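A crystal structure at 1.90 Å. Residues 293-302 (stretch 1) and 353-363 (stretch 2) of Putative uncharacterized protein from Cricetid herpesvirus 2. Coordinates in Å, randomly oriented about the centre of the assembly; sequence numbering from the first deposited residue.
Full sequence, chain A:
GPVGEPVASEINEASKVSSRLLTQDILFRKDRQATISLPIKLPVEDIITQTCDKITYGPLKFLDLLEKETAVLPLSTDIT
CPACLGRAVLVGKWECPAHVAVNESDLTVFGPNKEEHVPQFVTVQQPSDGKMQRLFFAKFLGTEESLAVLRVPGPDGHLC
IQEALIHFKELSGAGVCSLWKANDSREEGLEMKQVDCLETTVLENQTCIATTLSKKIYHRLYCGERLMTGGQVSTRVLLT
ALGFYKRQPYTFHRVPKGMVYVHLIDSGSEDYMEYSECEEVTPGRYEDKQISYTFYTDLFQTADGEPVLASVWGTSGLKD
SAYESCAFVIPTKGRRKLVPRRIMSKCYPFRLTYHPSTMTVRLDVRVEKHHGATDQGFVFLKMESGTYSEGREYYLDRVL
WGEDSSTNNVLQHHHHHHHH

Stretch 1, residues 293-302: YTFYTDLFQT
Stretch 2, residues 353-363: TYHPSTMTVRL

Residues 353-363 form a hairpin: strand 353-355, a turn, then strand 360-363. The second strand pairs antiparallel with strand 293-296, their N-to-C directions 160° apart and their axes approaching to 4.6 Å. Thr 294, Tyr 296, Thr 360 and Arg 362 share one face; Tyr 293, Phe 295, Val 361 and Leu 363 share the other.

Thr 353 makes no contact with stretch 1. Its N and O pair with O and N of Arg 362. Tyr 354 (phi/psi -126/137, chi1 t) points toward stretch 1 and stacks face to face on Phe 300 (chi1 m). The Tyr 354 and Phe 300 ring centroids are 4.1 Å apart, the planes at 25°. Two waters meet Tyr 354 OH: water 1 (O to Tyr 354 OH 3.1 Å) also binds Thr 297 O and Phe 300 N, and water 2 (O to Tyr 354 OH 2.7 Å) also binds Gln 301 OE1. His 355 N donates to Thr 360 O, 2.9 Å.

Residues 356-358 turn the chain with little contact. Met 359 has left-handed phi/psi of 56/47. Met 359 O accepts from Thr 297 N at 3.2 Å, extending the ladder past the strand of stretch 1. Stretch 1 covers more of Met 359 than of any other residue in stretch 2, 109 Å²; its side chain is m, t, p. Met 359 CE lies 3.7 Å from Tyr 296 CE2 and 4.0 Å from Gln 301 CG.

Thr 360 (-120/127, chi1 m) faces Tyr 296 in a non-hydrogen-bonded pair, CA to CA 4.5 Å. Val 361 (-93/144, chi1 t) pairs with Phe 295 through two bonds: Val 361 N to Phe 295 O, 2.9 Å, and Phe 295 N to Val 361 O, 3.1 Å. Phe 295 takes chi1 p; Val 361 CB sits 3.8 Å from the Phe 295 ring centroid, over the face.

Arg 362 (-125/124, chi1 t) opposes Thr 294, CA to CA 4.4 Å. Leu 363 (-107/120; t, p) pairs with Tyr 293 (chi1 m). Both N-to-O bonds between Leu 363 and Tyr 293 are 2.8 Å.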

# COMPACT_ATOMS: atom_id res chain seq x y z
N TYR A 293 18.75 -18.40 0.28
CA TYR A 293 17.81 -18.94 1.24
C TYR A 293 16.77 -19.77 0.52
O TYR A 293 16.31 -19.39 -0.56
CB TYR A 293 17.11 -17.82 2.01
CG TYR A 293 18.02 -16.80 2.66
CD1 TYR A 293 18.61 -17.06 3.89
CD2 TYR A 293 18.26 -15.58 2.06
CE1 TYR A 293 19.43 -16.13 4.49
CE2 TYR A 293 19.07 -14.64 2.66
CZ TYR A 293 19.65 -14.92 3.87
OH TYR A 293 20.47 -13.99 4.47
N THR A 294 16.39 -20.89 1.12
CA THR A 294 15.31 -21.70 0.58
C THR A 294 14.29 -22.02 1.66
O THR A 294 14.62 -22.06 2.85
CB THR A 294 15.83 -23.01 -0.05
OG1 THR A 294 16.36 -23.86 0.98
CG2 THR A 294 16.91 -22.72 -1.07
N PHE A 295 13.06 -22.23 1.24
CA PHE A 295 11.99 -22.62 2.14
C PHE A 295 10.88 -23.30 1.35
O PHE A 295 10.74 -23.09 0.14
CB PHE A 295 11.43 -21.41 2.90
CG PHE A 295 10.93 -20.31 2.01
CD1 PHE A 295 9.62 -20.31 1.55
CD2 PHE A 295 11.76 -19.27 1.64
CE1 PHE A 295 9.16 -19.29 0.73
CE2 PHE A 295 11.31 -18.25 0.82
CZ PHE A 295 10.00 -18.26 0.37
N TYR A 296 10.12 -24.13 2.05
CA TYR A 296 8.94 -24.76 1.49
C TYR A 296 7.73 -23.87 1.73
O TYR A 296 7.64 -23.18 2.75
CB TYR A 296 8.72 -26.15 2.12
CG TYR A 296 7.31 -26.69 2.01
CD1 TYR A 296 6.35 -26.37 2.96
CD2 TYR A 296 6.95 -27.53 0.97
CE1 TYR A 296 5.06 -26.86 2.87
CE2 TYR A 296 5.66 -28.03 0.87
CZ TYR A 296 4.72 -27.69 1.82
OH TYR A 296 3.44 -28.19 1.73
N THR A 297 6.80 -23.86 0.78
CA THR A 297 5.54 -23.14 0.96
C THR A 297 4.42 -23.80 0.17
O THR A 297 4.66 -24.35 -0.91
CB THR A 297 5.68 -21.66 0.52
OG1 THR A 297 4.40 -21.01 0.60
CG2 THR A 297 6.19 -21.57 -0.91
N ASP A 298 3.21 -23.76 0.72
CA ASP A 298 2.03 -24.25 0.02
C ASP A 298 1.27 -23.10 -0.62
O ASP A 298 0.13 -23.25 -1.04
CB ASP A 298 1.10 -25.01 0.98
CG ASP A 298 0.58 -24.12 2.10
OD1 ASP A 298 1.22 -23.10 2.41
OD2 ASP A 298 -0.48 -24.45 2.67
N LEU A 299 1.92 -21.94 -0.70
CA LEU A 299 1.26 -20.73 -1.16
C LEU A 299 0.68 -20.88 -2.56
O LEU A 299 -0.43 -20.42 -2.84
CB LEU A 299 2.23 -19.55 -1.13
CG LEU A 299 1.66 -18.22 -1.63
CD1 LEU A 299 0.58 -17.72 -0.69
CD2 LEU A 299 2.77 -17.20 -1.80
N PHE A 300 1.42 -21.53 -3.45
CA PHE A 300 1.00 -21.60 -4.85
C PHE A 300 -0.18 -22.55 -5.04
O PHE A 300 -0.78 -22.57 -6.12
CB PHE A 300 2.18 -22.02 -5.73
CG PHE A 300 3.24 -20.96 -5.83
CD1 PHE A 300 3.16 -19.98 -6.80
CD2 PHE A 300 4.29 -20.94 -4.94
CE1 PHE A 300 4.13 -19.00 -6.88
CE2 PHE A 300 5.27 -19.96 -5.03
CZ PHE A 300 5.18 -18.99 -6.00
N GLN A 301 -0.54 -23.29 -4.00
CA GLN A 301 -1.70 -24.18 -4.03
C GLN A 301 -2.97 -23.45 -3.57
O GLN A 301 -4.08 -23.97 -3.70
CB GLN A 301 -1.46 -25.41 -3.16
CG GLN A 301 -0.15 -26.13 -3.46
CD GLN A 301 0.03 -26.43 -4.93
OE1 GLN A 301 1.11 -26.23 -5.48
NE2 GLN A 301 -1.03 -26.91 -5.58
N THR A 302 -2.79 -22.25 -3.03
CA THR A 302 -3.90 -21.41 -2.57
C THR A 302 -4.36 -20.40 -3.61
O THR A 302 -5.38 -19.73 -3.44
CB THR A 302 -3.49 -20.60 -1.33
OG1 THR A 302 -2.80 -19.40 -1.73
CG2 THR A 302 -2.60 -21.43 -0.42
N THR A 353 13.36 -17.78 -7.43
CA THR A 353 13.04 -18.94 -8.25
C THR A 353 12.19 -19.91 -7.46
O THR A 353 12.30 -19.99 -6.24
CB THR A 353 14.32 -19.64 -8.75
OG1 THR A 353 15.11 -20.06 -7.63
CG2 THR A 353 15.15 -18.71 -9.62
N TYR A 354 11.34 -20.63 -8.18
CA TYR A 354 10.43 -21.58 -7.56
C TYR A 354 10.58 -22.95 -8.22
O TYR A 354 10.68 -23.04 -9.44
CB TYR A 354 8.99 -21.10 -7.68
CG TYR A 354 7.98 -22.04 -7.09
CD1 TYR A 354 8.04 -22.41 -5.76
CD2 TYR A 354 6.94 -22.54 -7.87
CE1 TYR A 354 7.11 -23.26 -5.22
CE2 TYR A 354 6.00 -23.40 -7.33
CZ TYR A 354 6.09 -23.75 -6.00
OH TYR A 354 5.17 -24.60 -5.45
N HIS A 355 10.60 -23.98 -7.39
CA HIS A 355 10.76 -25.36 -7.85
C HIS A 355 9.46 -26.11 -7.57
O HIS A 355 9.26 -26.61 -6.47
CB HIS A 355 11.95 -26.01 -7.15
CG HIS A 355 13.19 -25.16 -7.15
ND1 HIS A 355 13.92 -24.93 -8.29
CD2 HIS A 355 13.80 -24.48 -6.16
CE1 HIS A 355 14.95 -24.15 -8.00
NE2 HIS A 355 14.90 -23.86 -6.72
N PRO A 356 8.57 -26.18 -8.58
CA PRO A 356 7.22 -26.72 -8.36
C PRO A 356 7.23 -28.14 -7.80
O PRO A 356 6.39 -28.46 -6.96
CB PRO A 356 6.60 -26.70 -9.76
CG PRO A 356 7.39 -25.70 -10.53
CD PRO A 356 8.77 -25.77 -9.98
N SER A 357 8.18 -28.96 -8.25
CA SER A 357 8.26 -30.35 -7.83
C SER A 357 8.40 -30.50 -6.32
O SER A 357 7.74 -31.34 -5.71
CB SER A 357 9.44 -31.04 -8.54
OG SER A 357 10.59 -30.21 -8.52
N THR A 358 9.25 -29.67 -5.73
CA THR A 358 9.51 -29.73 -4.30
C THR A 358 8.77 -28.63 -3.53
O THR A 358 8.82 -28.60 -2.30
CB THR A 358 11.02 -29.61 -4.01
OG1 THR A 358 11.53 -28.41 -4.60
CG2 THR A 358 11.76 -30.81 -4.60
N MET A 359 8.09 -27.75 -4.25
CA MET A 359 7.37 -26.64 -3.64
C MET A 359 8.34 -25.83 -2.78
O MET A 359 8.06 -25.50 -1.63
CB MET A 359 6.20 -27.15 -2.80
CG MET A 359 5.13 -27.85 -3.63
SD MET A 359 4.08 -28.95 -2.67
CE MET A 359 3.05 -27.80 -1.78
N THR A 360 9.49 -25.54 -3.37
CA THR A 360 10.56 -24.83 -2.70
C THR A 360 10.87 -23.52 -3.41
O THR A 360 11.11 -23.50 -4.62
CB THR A 360 11.85 -25.68 -2.62
OG1 THR A 360 11.55 -26.93 -1.99
CG2 THR A 360 12.94 -24.97 -1.83
N VAL A 361 10.87 -22.44 -2.65
CA VAL A 361 11.30 -21.15 -3.14
C VAL A 361 12.76 -20.98 -2.81
O VAL A 361 13.22 -21.43 -1.76
CB VAL A 361 10.50 -19.99 -2.53
CG1 VAL A 361 11.04 -18.64 -2.98
CG2 VAL A 361 9.04 -20.11 -2.90
N ARG A 362 13.49 -20.34 -3.72
CA ARG A 362 14.86 -19.94 -3.46
C ARG A 362 15.01 -18.44 -3.69
O ARG A 362 14.69 -17.93 -4.77
CB ARG A 362 15.84 -20.73 -4.32
CG ARG A 362 17.28 -20.25 -4.21
CD ARG A 362 18.25 -21.17 -4.95
NE ARG A 362 19.57 -20.57 -5.09
CZ ARG A 362 20.67 -21.24 -5.42
NH1 ARG A 362 20.62 -22.55 -5.65
NH2 ARG A 362 21.83 -20.61 -5.53
N LEU A 363 15.47 -17.75 -2.66
CA LEU A 363 15.83 -16.34 -2.74
C LEU A 363 17.34 -16.18 -2.70
O LEU A 363 17.99 -16.57 -1.73
CB LEU A 363 15.20 -15.56 -1.58
CG LEU A 363 15.58 -14.08 -1.48
CD1 LEU A 363 15.04 -13.30 -2.66
CD2 LEU A 363 15.08 -13.50 -0.17
O HOH W 1 3.29 -23.89 -3.13
O HOH W 2 3.35 -25.58 -7.22